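Local atomic coordinates of type 2A phosphatase-associated protein 42 (Saccharomyces cerevisiae, PDB entry 2V0P), a protein that associates with the catalytic subunits of type 2A protein phosphatases, inhibits the phosphatase SIT4 and takes part in negative regulation of the TOR signalling pathway. Residues 3-6 against 7-11; 32-35 against 36-39; 114-117 against 118-122; 207-210 against 211-214. One frame throughout, in Å; residues are numbered along the deposited sequence.

Contact 1 (3-6 against 7-11); sequences SVTE and QFNDI
N9 sits one helical turn beyond T5, and its side chain can be followed atom by atom over the T5 carbonyl. CB starts the path 3.3 Å from T5 O. With CG anti to its own carbonyl carbon (chi1 -67°), the chain turns back along the helix, bringing N9 CG to 3.0 Å from T5 O. The carboxamide therefore rests beside the carbonyl rather than bonding to it: N9 OD1 and T5 O are both acceptors, and N9 ND2 makes a poor angle with T5 O. Beyond that, ND2 reaches T5 CG2 at 3.6 Å, the two side chains running side by side in the same direction. T5 O is nonetheless satisfied, accepting N9 N at 2.9 Å. T5 OG1 turns to another partner, K71 NZ.

The turn before belongs to the helix start. S3 is the N-cap, its OG accepting E6 N at 3.3 Å, while Q7 N donates almost straight (175°) to S3 O. Q7 CG also lies against that carbonyl, 3.4 Å from S3 O.

These residues open helix 4-19 in the N-terminal domain of the protein. F8 meets L42 and L45 of helix 29-52, I11 and Q7 touch L45 as well, and V4 and T5 pack on F72 of a loop.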
ATOM      1  N   SER A   3      28.142 -31.618  10.233  1.00 40.96           N
ATOM      2  CA  SER A   3      26.977 -31.695  11.109  1.00 39.11           C
ATOM      3  C   SER A   3      25.879 -30.682  10.718  1.00 37.48           C
ATOM      4  O   SER A   3      26.149 -29.685  10.063  1.00 39.22           O
ATOM      5  CB  SER A   3      27.423 -31.390  12.531  1.00 39.32           C
ATOM      6  OG  SER A   3      27.769 -30.009  12.671  1.00 35.60           O
ATOM      7  N   VAL A   4      24.658 -30.963  11.138  1.00 36.04           N
ATOM      8  CA  VAL A   4      23.541 -30.033  11.110  1.00 35.79           C
ATOM      9  C   VAL A   4      23.899 -28.602  11.535  1.00 34.84           C
ATOM     10  O   VAL A   4      23.478 -27.669  10.855  1.00 33.90           O
ATOM     11  CB  VAL A   4      22.270 -30.555  11.872  1.00 36.17           C
ATOM     12  CG1 VAL A   4      21.790 -31.847  11.262  1.00 37.29           C
ATOM     13  CG2 VAL A   4      22.537 -30.740  13.329  1.00 36.90           C
ATOM     14  N   THR A   5      24.703 -28.438  12.591  1.00 31.87           N
ATOM     15  CA  THR A   5      25.123 -27.130  13.033  1.00 34.63           C
ATOM     16  C   THR A   5      26.004 -26.372  12.036  1.00 34.96           C
ATOM     17  O   THR A   5      25.860 -25.169  11.877  1.00 36.16           O
ATOM     18  CB  THR A   5      25.843 -27.175  14.429  1.00 32.85           C
ATOM     19  OG1 THR A   5      24.856 -27.345  15.410  1.00 35.49           O
ATOM     20  CG2 THR A   5      26.526 -25.901  14.715  1.00 33.88           C
ATOM     21  N   GLU A   6      26.917 -27.088  11.411  1.00 34.93           N
ATOM     22  CA  GLU A   6      27.846 -26.502  10.490  1.00 36.66           C
ATOM     23  C   GLU A   6      27.061 -26.084   9.264  1.00 35.35           C
ATOM     24  O   GLU A   6      27.236 -24.965   8.802  1.00 35.23           O
ATOM     25  CB  GLU A   6      28.913 -27.512  10.082  1.00 36.91           C
ATOM     26  CG  GLU A   6      30.120 -27.573  10.996  1.00 39.92           C
ATOM     27  CD  GLU A   6      30.998 -28.799  10.725  1.00 40.73           C
ATOM     28  OE1 GLU A   6      31.438 -29.443  11.705  1.00 45.27           O
ATOM     29  OE2 GLU A   6      31.256 -29.114   9.533  1.00 46.58           O
ATOM     30  N   GLN A   7      26.180 -26.981   8.810  1.00 32.63           N
ATOM     31  CA  GLN A   7      25.307 -26.778   7.736  1.00 34.42           C
ATOM     32  C   GLN A   7      24.425 -25.529   7.930  1.00 34.40           C
ATOM     33  O   GLN A   7      24.330 -24.700   7.027  1.00 37.95           O
ATOM     34  CB  GLN A   7      24.476 -28.009   7.522  1.00 33.94           C
ATOM     35  CG  GLN A   7      25.290 -29.146   6.811  1.00 37.12           C
ATOM     36  CD  GLN A   7      24.401 -30.244   6.307  1.00 39.57           C
ATOM     37  OE1 GLN A   7      23.405 -30.581   6.937  1.00 46.40           O
ATOM     38  NE2 GLN A   7      24.746 -30.814   5.174  1.00 44.02           N
ATOM     39  N   PHE A   8      23.764 -25.452   9.080  1.00 33.79           N
ATOM     40  CA  PHE A   8      23.010 -24.243   9.481  1.00 34.00           C
ATOM     41  C   PHE A   8      23.786 -22.979   9.495  1.00 34.57           C
ATOM     42  O   PHE A   8      23.336 -21.964   8.865  1.00 33.18           O
ATOM     43  CB  PHE A   8      22.261 -24.413  10.763  1.00 35.83           C
ATOM     44  CG  PHE A   8      21.028 -23.562  10.831  1.00 35.92           C
ATOM     45  CD1 PHE A   8      20.381 -23.169   9.652  1.00 45.30           C
ATOM     46  CD2 PHE A   8      20.521 -23.163  12.008  1.00 42.02           C
ATOM     47  CE1 PHE A   8      19.256 -22.375   9.701  1.00 46.28           C
ATOM     48  CE2 PHE A   8      19.397 -22.380  12.075  1.00 42.44           C
ATOM     49  CZ  PHE A   8      18.763 -21.990  10.941  1.00 44.67           C
ATOM     50  N   ASN A   9      24.942 -23.031  10.145  1.00 34.89           N
ATOM     51  CA  ASN A   9      25.898 -21.934  10.161  1.00 36.92           C
ATOM     52  C   ASN A   9      26.341 -21.447   8.774  1.00 37.62           C
ATOM     53  O   ASN A   9      26.422 -20.255   8.545  1.00 38.85           O
ATOM     54  CB  ASN A   9      27.111 -22.245  11.050  1.00 36.51           C
ATOM     55  CG  ASN A   9      26.738 -22.345  12.530  1.00 35.33           C
ATOM     56  OD1 ASN A   9      25.627 -22.108  12.886  1.00 37.76           O
ATOM     57  ND2 ASN A   9      27.676 -22.759  13.365  1.00 39.16           N
ATOM     58  N   ASP A  10      26.620 -22.374   7.863  1.00 37.49           N
ATOM     59  CA  ASP A  10      26.958 -21.993   6.486  1.00 36.74           C
ATOM     60  C   ASP A  10      25.779 -21.304   5.794  1.00 34.51           C
ATOM     61  O   ASP A  10      25.980 -20.324   5.124  1.00 35.44           O
ATOM     62  CB  ASP A  10      27.450 -23.192   5.670  1.00 38.40           C
ATOM     63  CG  ASP A  10      28.753 -23.754   6.185  1.00 42.49           C
ATOM     64  OD1 ASP A  10      29.386 -23.114   7.060  1.00 47.51           O
ATOM     65  OD2 ASP A  10      29.171 -24.841   5.700  1.00 47.39           O
ATOM     66  N   ILE A  11      24.580 -21.808   5.989  1.00 32.21           N
ATOM     67  CA  ILE A  11      23.360 -21.252   5.427  1.00 33.33           C
ATOM     68  C   ILE A  11      23.214 -19.803   5.912  1.00 33.48           C
ATOM     69  O   ILE A  11      23.035 -18.876   5.091  1.00 34.55           O
ATOM     70  CB  ILE A  11      22.115 -22.132   5.690  1.00 29.03           C
ATOM     71  CG1 ILE A  11      22.200 -23.400   4.830  1.00 35.99           C
ATOM     72  CG2 ILE A  11      20.790 -21.325   5.383  1.00 36.13           C
ATOM     73  CD1 ILE A  11      21.409 -24.566   5.251  1.00 30.92           C
TER

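Contact 2 (32-35 against 36-39); sequences QGLL and LSTI
Between L34 and T38 the flat group that counts is the L34 carbonyl, approached by T38 on both faces of its plane. T38 N comes from one face at 2.9 Å from L34 O, and T38 OG1 from the opposite face at 2.8 Å from the same oxygen. Neither donor lies in the plane, the hydroxyl being tilted from it by 32°. The second flat group, the buried Q32 carboxamide, is held from beyond the segments: its OE1 accepts from Q87 N and R86 NH1, and its NE2 donates to Q26 O.

The torsion of T38 accounts for the double grip. OG1 stands anti to the T38 carbonyl carbon and beside its own N (chi1 -54°), which folds the hydroxyl back over the preceding turn; L34 CD1 is then 3.9 Å from T38 OG1, the two side chains pointing the same way. The domain has a tetratricopeptide repeat-like fold, and here helix 29-52 runs antiparallel to helix 4-19, whose L14 and L19 touch T38. With a valine in place of T38, L34 O would probably lose this hydroxyl donor, leaving the backbone N-H of the same residue and a methyl against the carbonyl.

On another side of the helix the contact is apolar. L35 CG meets I39 CD1 at 4.2 Å, and I39 CG1 lies 3.4 Å from L35 O, whose bond from I39 N is 2.9 Å long. Both side chains press on L82 of helix 75-83 and on R86.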
ATOM      1  N   GLN A  32      19.693 -15.378  -8.009  1.00 30.32           N
ATOM      2  CA  GLN A  32      18.608 -16.297  -7.798  1.00 31.60           C
ATOM      3  C   GLN A  32      19.162 -17.752  -7.659  1.00 32.20           C
ATOM      4  O   GLN A  32      18.598 -18.568  -6.935  1.00 31.44           O
ATOM      5  CB  GLN A  32      17.598 -16.228  -8.927  1.00 33.21           C
ATOM      6  CG  GLN A  32      16.749 -14.972  -8.964  1.00 33.92           C
ATOM      7  CD  GLN A  32      16.014 -14.789  -7.681  1.00 31.98           C
ATOM      8  OE1 GLN A  32      15.346 -15.700  -7.200  1.00 34.44           O
ATOM      9  NE2 GLN A  32      16.174 -13.647  -7.091  1.00 33.24           N
ATOM     10  N   GLY A  33      20.233 -18.020  -8.397  1.00 31.81           N
ATOM     11  CA  GLY A  33      20.926 -19.291  -8.436  1.00 33.41           C
ATOM     12  C   GLY A  33      21.404 -19.673  -7.047  1.00 32.92           C
ATOM     13  O   GLY A  33      21.055 -20.715  -6.582  1.00 34.56           O
ATOM     14  N   LEU A  34      22.169 -18.803  -6.399  1.00 33.61           N
ATOM     15  CA  LEU A  34      22.623 -18.999  -4.988  1.00 33.88           C
ATOM     16  C   LEU A  34      21.466 -19.034  -4.008  1.00 33.43           C
ATOM     17  O   LEU A  34      21.453 -19.833  -3.059  1.00 34.96           O
ATOM     18  CB  LEU A  34      23.603 -17.907  -4.568  1.00 33.50           C
ATOM     19  CG  LEU A  34      24.162 -17.913  -3.144  1.00 34.80           C
ATOM     20  CD1 LEU A  34      24.957 -19.211  -2.929  1.00 36.60           C
ATOM     21  CD2 LEU A  34      25.065 -16.724  -3.025  1.00 34.70           C
ATOM     22  N   LEU A  35      20.454 -18.196  -4.245  1.00 33.03           N
ATOM     23  CA  LEU A  35      19.307 -18.173  -3.382  1.00 33.03           C
ATOM     24  C   LEU A  35      18.560 -19.510  -3.419  1.00 32.46           C
ATOM     25  O   LEU A  35      18.252 -20.087  -2.380  1.00 34.58           O
ATOM     26  CB  LEU A  35      18.398 -16.946  -3.692  1.00 32.72           C
ATOM     27  CG  LEU A  35      17.160 -16.784  -2.835  1.00 34.85           C
ATOM     28  CD1 LEU A  35      17.460 -16.270  -1.443  1.00 39.76           C
ATOM     29  CD2 LEU A  35      16.191 -15.907  -3.514  1.00 36.53           C
ATOM     30  N   LEU A  36      18.301 -19.997  -4.618  1.00 32.05           N
ATOM     31  CA  LEU A  36      17.668 -21.256  -4.810  1.00 32.70           C
ATOM     32  C   LEU A  36      18.456 -22.403  -4.185  1.00 30.09           C
ATOM     33  O   LEU A  36      17.888 -23.221  -3.613  1.00 33.14           O
ATOM     34  CB  LEU A  36      17.451 -21.552  -6.280  1.00 30.13           C
ATOM     35  CG  LEU A  36      16.751 -22.852  -6.589  1.00 34.35           C
ATOM     36  CD1 LEU A  36      15.409 -22.966  -5.879  1.00 39.67           C
ATOM     37  CD2 LEU A  36      16.583 -23.035  -8.077  1.00 39.99           C
ATOM     38  N   SER A  37      19.745 -22.437  -4.321  1.00 30.95           N
ATOM     39  CA  SER A  37      20.493 -23.597  -3.770  1.00 33.97           C
ATOM     40  C   SER A  37      20.543 -23.505  -2.247  1.00 32.44           C
ATOM     41  O   SER A  37      20.478 -24.515  -1.577  1.00 33.32           O
ATOM     42  CB  SER A  37      21.856 -23.765  -4.372  1.00 32.34           C
ATOM     43  OG  SER A  37      22.670 -22.663  -4.116  1.00 38.12           O
ATOM     44  N   THR A  38      20.607 -22.282  -1.725  1.00 33.53           N
ATOM     45  CA  THR A  38      20.501 -22.057  -0.306  1.00 29.02           C
ATOM     46  C   THR A  38      19.197 -22.555   0.268  1.00 29.97           C
ATOM     47  O   THR A  38      19.131 -23.266   1.315  1.00 32.44           O
ATOM     48  CB  THR A  38      20.876 -20.662   0.079  1.00 30.80           C
ATOM     49  OG1 THR A  38      22.143 -20.394  -0.436  1.00 30.89           O
ATOM     50  CG2 THR A  38      20.939 -20.475   1.723  1.00 32.97           C
ATOM     51  N   ILE A  39      18.107 -22.211  -0.365  1.00 30.32           N
ATOM     52  CA  ILE A  39      16.841 -22.701   0.082  1.00 30.09           C
ATOM     53  C   ILE A  39      16.780 -24.213   0.028  1.00 31.93           C
ATOM     54  O   ILE A  39      16.330 -24.833   0.990  1.00 34.18           O
ATOM     55  CB  ILE A  39      15.688 -22.071  -0.780  1.00 29.80           C
ATOM     56  CG1 ILE A  39      15.533 -20.605  -0.458  1.00 32.16           C
ATOM     57  CG2 ILE A  39      14.435 -22.744  -0.536  1.00 28.63           C
ATOM     58  CD1 ILE A  39      14.631 -19.947  -1.620  1.00 30.73           C
TER

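Contact 3 (114-117 against 118-122); sequences FLTL and LQDYK
F114 and L118 make the aromatic part of this contact, a CH-pi interaction. L118 CD1 stands over one face of the F114 ring, 4.1 Å from its centroid and 28° off the normal, and comes nearest at F114 CZ, 3.7 Å away. L118 CG is anti to the L118 carbonyl carbon (chi1 -65°), which carries the methyl back a turn onto the ring. An alanine at F114 would remove that face and is likely to leave L118 CD1 without the ring it rests on and to open a gap toward Y77 and F211.

Apolar contact of a looser kind joins L117 and Y121, which lie side by side with L117 CD1 at 4.2 Å from Y121 CE1. The same tyrosine ring meets L117 O edge-on and in plane, its CD1 being 3.6 Å from that oxygen.

Among the polar contacts, D120 leans its carboxylate along T116: D120 OD2 lies 3.4 Å from T116 O, two acceptors brought close without a bond between them, while D120 N donates to T116 O at 2.8 Å. T116 OG1 bonds back to I112 O. The chain then leaves the helix by a Schellman motif. K122, with positive phi, is its C-prime residue, and K122 N reaches Q119 O at 3.0 Å; the residue after K122 donates to L118 O.

This end of helix 93-120 is wedged between two others: L115 and T116 pack on L132 of helix 126-133, while F114 and L118 press on helix 199-231.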
ATOM      1  N   PHE A 114       7.241 -20.731  11.852  1.00 35.28           N
ATOM      2  CA  PHE A 114       8.202 -20.308  12.824  1.00 34.89           C
ATOM      3  C   PHE A 114       7.503 -19.830  14.139  1.00 34.27           C
ATOM      4  O   PHE A 114       7.841 -20.289  15.140  1.00 32.98           O
ATOM      5  CB  PHE A 114       9.110 -19.255  12.248  1.00 34.91           C
ATOM      6  CG  PHE A 114      10.042 -18.598  13.242  1.00 38.28           C
ATOM      7  CD1 PHE A 114      10.984 -19.355  13.984  1.00 27.59           C
ATOM      8  CD2 PHE A 114      10.024 -17.223  13.410  1.00 32.47           C
ATOM      9  CE1 PHE A 114      11.827 -18.754  14.891  1.00 33.12           C
ATOM     10  CE2 PHE A 114      10.943 -16.590  14.332  1.00 38.69           C
ATOM     11  CZ  PHE A 114      11.831 -17.388  15.086  1.00 35.48           C
ATOM     12  N   LEU A 115       6.519 -18.932  14.067  1.00 34.53           N
ATOM     13  CA  LEU A 115       5.833 -18.423  15.237  1.00 34.14           C
ATOM     14  C   LEU A 115       5.035 -19.508  15.906  1.00 33.28           C
ATOM     15  O   LEU A 115       4.972 -19.588  17.126  1.00 34.85           O
ATOM     16  CB  LEU A 115       4.911 -17.196  14.881  1.00 32.99           C
ATOM     17  CG  LEU A 115       5.603 -16.025  14.201  1.00 31.17           C
ATOM     18  CD1 LEU A 115       4.582 -14.901  13.822  1.00 38.28           C
ATOM     19  CD2 LEU A 115       6.770 -15.406  14.933  1.00 28.23           C
ATOM     20  N   THR A 116       4.404 -20.345  15.123  1.00 32.10           N
ATOM     21  CA  THR A 116       3.635 -21.364  15.663  1.00 32.30           C
ATOM     22  C   THR A 116       4.565 -22.325  16.499  1.00 34.00           C
ATOM     23  O   THR A 116       4.202 -22.761  17.589  1.00 34.11           O
ATOM     24  CB  THR A 116       2.968 -22.081  14.584  1.00 33.69           C
ATOM     25  OG1 THR A 116       1.977 -21.201  14.012  1.00 38.57           O
ATOM     26  CG2 THR A 116       2.318 -23.355  15.085  1.00 31.29           C
ATOM     27  N   LEU A 117       5.758 -22.553  15.965  1.00 33.95           N
ATOM     28  CA  LEU A 117       6.752 -23.422  16.603  1.00 35.45           C
ATOM     29  C   LEU A 117       7.177 -22.798  17.914  1.00 34.61           C
ATOM     30  O   LEU A 117       7.221 -23.509  18.902  1.00 35.35           O
ATOM     31  CB  LEU A 117       7.969 -23.618  15.714  1.00 34.90           C
ATOM     32  CG  LEU A 117       9.106 -24.523  16.249  1.00 36.63           C
ATOM     33  CD1 LEU A 117       8.624 -25.894  16.410  1.00 37.13           C
ATOM     34  CD2 LEU A 117      10.203 -24.490  15.263  1.00 35.31           C
ATOM     35  N   LEU A 118       7.461 -21.492  17.928  1.00 32.11           N
ATOM     36  CA  LEU A 118       7.855 -20.830  19.169  1.00 35.00           C
ATOM     37  C   LEU A 118       6.734 -20.872  20.208  1.00 35.92           C
ATOM     38  O   LEU A 118       6.971 -21.134  21.407  1.00 37.35           O
ATOM     39  CB  LEU A 118       8.323 -19.403  18.965  1.00 32.97           C
ATOM     40  CG  LEU A 118       9.567 -19.091  18.181  1.00 35.13           C
ATOM     41  CD1 LEU A 118       9.680 -17.582  18.035  1.00 40.39           C
ATOM     42  CD2 LEU A 118      10.795 -19.651  18.851  1.00 38.66           C
ATOM     43  N   GLN A 119       5.516 -20.635  19.737  1.00 36.23           N
ATOM     44  CA  GLN A 119       4.335 -20.793  20.555  1.00 37.61           C
ATOM     45  C   GLN A 119       4.213 -22.219  21.135  1.00 36.24           C
ATOM     46  O   GLN A 119       3.844 -22.400  22.279  1.00 34.75           O
ATOM     47  CB  GLN A 119       3.097 -20.440  19.731  1.00 38.17           C
ATOM     48  CG  GLN A 119       1.806 -20.343  20.542  1.00 41.73           C
ATOM     49  CD  GLN A 119       0.670 -19.768  19.725  1.00 46.72           C
ATOM     50  OE1 GLN A 119       0.113 -20.437  18.844  1.00 50.59           O
ATOM     51  NE2 GLN A 119       0.313 -18.519  20.013  1.00 50.10           N
ATOM     52  N   ASP A 120       4.492 -23.229  20.322  1.00 37.31           N
ATOM     53  CA  ASP A 120       4.460 -24.616  20.774  1.00 36.58           C
ATOM     54  C   ASP A 120       5.484 -24.880  21.914  1.00 36.78           C
ATOM     55  O   ASP A 120       5.252 -25.723  22.807  1.00 37.64           O
ATOM     56  CB  ASP A 120       4.737 -25.545  19.595  1.00 38.50           C
ATOM     57  CG  ASP A 120       3.550 -25.679  18.666  1.00 39.56           C
ATOM     58  OD1 ASP A 120       2.420 -25.379  19.081  1.00 42.67           O
ATOM     59  OD2 ASP A 120       3.758 -26.112  17.520  1.00 45.75           O
ATOM     60  N   TYR A 121       6.590 -24.149  21.881  1.00 35.09           N
ATOM     61  CA  TYR A 121       7.622 -24.208  22.915  1.00 34.72           C
ATOM     62  C   TYR A 121       7.408 -23.202  24.028  1.00 35.36           C
ATOM     63  O   TYR A 121       8.236 -23.041  24.907  1.00 35.69           O
ATOM     64  CB  TYR A 121       8.987 -24.069  22.312  1.00 35.33           C
ATOM     65  CG  TYR A 121       9.514 -25.434  21.871  1.00 34.97           C
ATOM     66  CD1 TYR A 121       9.192 -25.972  20.618  1.00 36.12           C
ATOM     67  CD2 TYR A 121      10.261 -26.215  22.744  1.00 40.00           C
ATOM     68  CE1 TYR A 121       9.643 -27.245  20.235  1.00 39.98           C
ATOM     69  CE2 TYR A 121      10.722 -27.474  22.366  1.00 33.08           C
ATOM     70  CZ  TYR A 121      10.405 -27.990  21.145  1.00 37.03           C
ATOM     71  OH  TYR A 121      10.880 -29.235  20.815  1.00 38.85           O
ATOM     72  N   LYS A 122       6.271 -22.528  23.977  1.00 36.63           N
ATOM     73  CA  LYS A 122       5.925 -21.528  24.980  1.00 37.05           C
ATOM     74  C   LYS A 122       7.024 -20.478  25.062  1.00 36.84           C
ATOM     75  O   LYS A 122       7.490 -20.162  26.144  1.00 37.45           O
ATOM     76  CB  LYS A 122       5.657 -22.209  26.328  1.00 37.02           C
ATOM     77  CG  LYS A 122       4.489 -23.183  26.307  1.00 37.99           C
ATOM     78  CD  LYS A 122       3.947 -23.472  27.704  1.00 46.29           C
ATOM     79  CE  LYS A 122       3.212 -22.239  28.298  1.00 49.08           C
ATOM     80  NZ  LYS A 122       2.796 -22.404  29.721  1.00 51.40           N
TER

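Contact 4 (207-210 against 211-214); sequences RLHH and FSLD
R207 lies alongside F211 and sets aliphatic carbon, not charge, over the CZ end of its ring. R207 CG is 3.3 Å from F211 CZ, a tight approach, and CD follows at 3.9 Å from the same carbon. The ring also has R207 O over one face, 3.3 Å above the plane and displaced toward the rim. Two torsions set this up: R207 runs with CG anti to its N, and F211 swings back with CG anti to its carbonyl carbon (chi1 -61°). The arginine chain bends at chi3, and the guanidinium plane stands 31° from that of the ring.

H210 crosses F211 obliquely. Their rings meet rim to rim, with centroids 5.7 Å apart and planes at 49°, so neither covers the other. H209 instead lies side by side with L213, pointing the same way, CD2 approaching L213 CD1 at 3.9 Å. Its backbone oxygen is held by the next turn, for S212 OG donates to H209 O at 2.8 Å, and the bond from L213 N is weak.

The polar ends of R207, H209 and D214 look beyond the segments. R207 NH2 forms a salt bridge with E184, tying helix 199-231 to helix 156-186, and D214 OD2 accepts from Y77 OH, whose ring stacks on F211. H209 NE2 bonds to D125 OD2, a carboxylate that would probably favour a protonated imidazole; polar and charged ends thus find partners outward, while hydrocarbon and ring fill the helix flank.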
ATOM      1  N   ARG A 207      18.047 -14.278  20.537  1.00 35.02           N
ATOM      2  CA  ARG A 207      18.077 -14.194  19.118  1.00 36.48           C
ATOM      3  C   ARG A 207      16.675 -14.626  18.550  1.00 36.14           C
ATOM      4  O   ARG A 207      16.062 -13.916  17.749  1.00 34.91           O
ATOM      5  CB  ARG A 207      19.304 -14.928  18.597  1.00 35.61           C
ATOM      6  CG  ARG A 207      19.436 -15.011  17.113  1.00 43.36           C
ATOM      7  CD  ARG A 207      20.824 -15.519  16.785  1.00 47.99           C
ATOM      8  NE  ARG A 207      21.817 -14.513  17.140  1.00 52.65           N
ATOM      9  CZ  ARG A 207      23.074 -14.765  17.491  1.00 54.78           C
ATOM     10  NH1 ARG A 207      23.539 -16.014  17.561  1.00 56.72           N
ATOM     11  NH2 ARG A 207      23.873 -13.749  17.787  1.00 57.34           N
ATOM     12  N   LEU A 208      16.122 -15.728  19.048  1.00 36.00           N
ATOM     13  CA  LEU A 208      14.791 -16.139  18.600  1.00 35.63           C
ATOM     14  C   LEU A 208      13.771 -15.019  18.901  1.00 35.14           C
ATOM     15  O   LEU A 208      12.884 -14.748  18.118  1.00 35.65           O
ATOM     16  CB  LEU A 208      14.365 -17.468  19.259  1.00 36.13           C
ATOM     17  CG  LEU A 208      15.235 -18.612  18.751  1.00 28.65           C
ATOM     18  CD1 LEU A 208      14.859 -19.881  19.556  1.00 35.10           C
ATOM     19  CD2 LEU A 208      15.112 -18.923  17.306  1.00 37.75           C
ATOM     20  N   HIS A 209      13.920 -14.402  20.066  1.00 36.01           N
ATOM     21  CA  HIS A 209      13.025 -13.347  20.488  1.00 34.64           C
ATOM     22  C   HIS A 209      13.018 -12.221  19.417  1.00 32.22           C
ATOM     23  O   HIS A 209      11.977 -11.806  19.050  1.00 34.73           O
ATOM     24  CB  HIS A 209      13.447 -12.824  21.864  1.00 35.99           C
ATOM     25  CG  HIS A 209      12.374 -12.064  22.570  1.00 39.05           C
ATOM     26  ND1 HIS A 209      12.380 -11.860  23.936  1.00 39.69           N
ATOM     27  CD2 HIS A 209      11.230 -11.513  22.109  1.00 35.67           C
ATOM     28  CE1 HIS A 209      11.309 -11.162  24.268  1.00 41.63           C
ATOM     29  NE2 HIS A 209      10.595 -10.951  23.181  1.00 36.34           N
ATOM     30  N   HIS A 210      14.180 -11.832  18.915  1.00 30.84           N
ATOM     31  CA  HIS A 210      14.349 -10.713  18.030  1.00 33.34           C
ATOM     32  C   HIS A 210      13.727 -11.163  16.718  1.00 33.18           C
ATOM     33  O   HIS A 210      12.959 -10.436  16.152  1.00 33.56           O
ATOM     34  CB  HIS A 210      15.818 -10.356  17.898  1.00 32.31           C
ATOM     35  CG  HIS A 210      16.144  -9.539  16.708  1.00 36.03           C
ATOM     36  ND1 HIS A 210      16.926 -10.011  15.675  1.00 45.51           N
ATOM     37  CD2 HIS A 210      15.755  -8.297  16.346  1.00 40.91           C
ATOM     38  CE1 HIS A 210      17.009  -9.089  14.732  1.00 43.65           C
ATOM     39  NE2 HIS A 210      16.309  -8.039  15.117  1.00 44.22           N
ATOM     40  N   PHE A 211      14.018 -12.415  16.321  1.00 32.51           N
ATOM     41  CA  PHE A 211      13.402 -12.997  15.129  1.00 34.36           C
ATOM     42  C   PHE A 211      11.864 -12.963  15.090  1.00 34.37           C
ATOM     43  O   PHE A 211      11.275 -12.626  14.049  1.00 36.68           O
ATOM     44  CB  PHE A 211      13.956 -14.389  14.867  1.00 33.44           C
ATOM     45  CG  PHE A 211      15.411 -14.418  14.610  1.00 31.14           C
ATOM     46  CD1 PHE A 211      16.110 -13.304  14.283  1.00 33.54           C
ATOM     47  CD2 PHE A 211      16.091 -15.668  14.630  1.00 35.19           C
ATOM     48  CE1 PHE A 211      17.502 -13.368  13.996  1.00 39.17           C
ATOM     49  CE2 PHE A 211      17.429 -15.750  14.355  1.00 32.77           C
ATOM     50  CZ  PHE A 211      18.155 -14.613  14.045  1.00 37.71           C
ATOM     51  N   SER A 212      11.217 -13.286  16.198  1.00 33.94           N
ATOM     52  CA  SER A 212       9.792 -13.290  16.263  1.00 33.82           C
ATOM     53  C   SER A 212       9.226 -11.863  16.071  1.00 34.45           C
ATOM     54  O   SER A 212       8.219 -11.707  15.400  1.00 37.30           O
ATOM     55  CB  SER A 212       9.298 -13.911  17.579  1.00 34.81           C
ATOM     56  OG  SER A 212       9.424 -12.981  18.610  1.00 33.97           O
ATOM     57  N   LEU A 213       9.894 -10.855  16.607  1.00 31.99           N
ATOM     58  CA  LEU A 213       9.468  -9.494  16.408  1.00 35.30           C
ATOM     59  C   LEU A 213       9.719  -9.085  14.915  1.00 34.91           C
ATOM     60  O   LEU A 213       8.816  -8.611  14.312  1.00 36.83           O
ATOM     61  CB  LEU A 213      10.115  -8.572  17.406  1.00 33.45           C
ATOM     62  CG  LEU A 213       9.553  -8.866  18.826  1.00 34.62           C
ATOM     63  CD1 LEU A 213      10.561  -8.464  19.817  1.00 34.36           C
ATOM     64  CD2 LEU A 213       8.241  -8.085  19.084  1.00 37.46           C
ATOM     65  N   ASP A 214      10.915  -9.317  14.377  1.00 33.97           N
ATOM     66  CA  ASP A 214      11.249  -9.045  13.004  1.00 37.59           C
ATOM     67  C   ASP A 214      10.215  -9.644  12.088  1.00 35.66           C
ATOM     68  O   ASP A 214       9.800  -8.996  11.173  1.00 41.64           O
ATOM     69  CB  ASP A 214      12.630  -9.654  12.633  1.00 38.74           C
ATOM     70  CG  ASP A 214      13.133  -9.182  11.244  1.00 40.92           C
ATOM     71  OD1 ASP A 214      13.138  -7.943  11.010  1.00 46.92           O
ATOM     72  OD2 ASP A 214      13.525 -10.029  10.408  1.00 41.86           O
TER

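How the contacts relate
Contact 1 is a surface contact at the start of helix 4-19, dominated by backbone bonds, an N-cap and amide-to-carbonyl packing. Contact 2, partly buried on helix 29-52, is more aliphatic; the two meet where I11 CG2 touches T38 CG2 at 3.8 Å, joining successive antiparallel helices. Contacts 3 and 4 lie deeper, the centre of contact 4 about 9 Å from that of the chain, and carry the ring contacts. They share an interface between helices 93-120 and 199-231, with F114 CZ 3.7 Å from F211 CB. Contacts 2 and 3 lie on opposite sides of the chain's centre, about 27 Å apart between centres. Contact 1's polar bonds are mostly its own backbone, whereas several polar ends in contact 4 reach other parts of the fold.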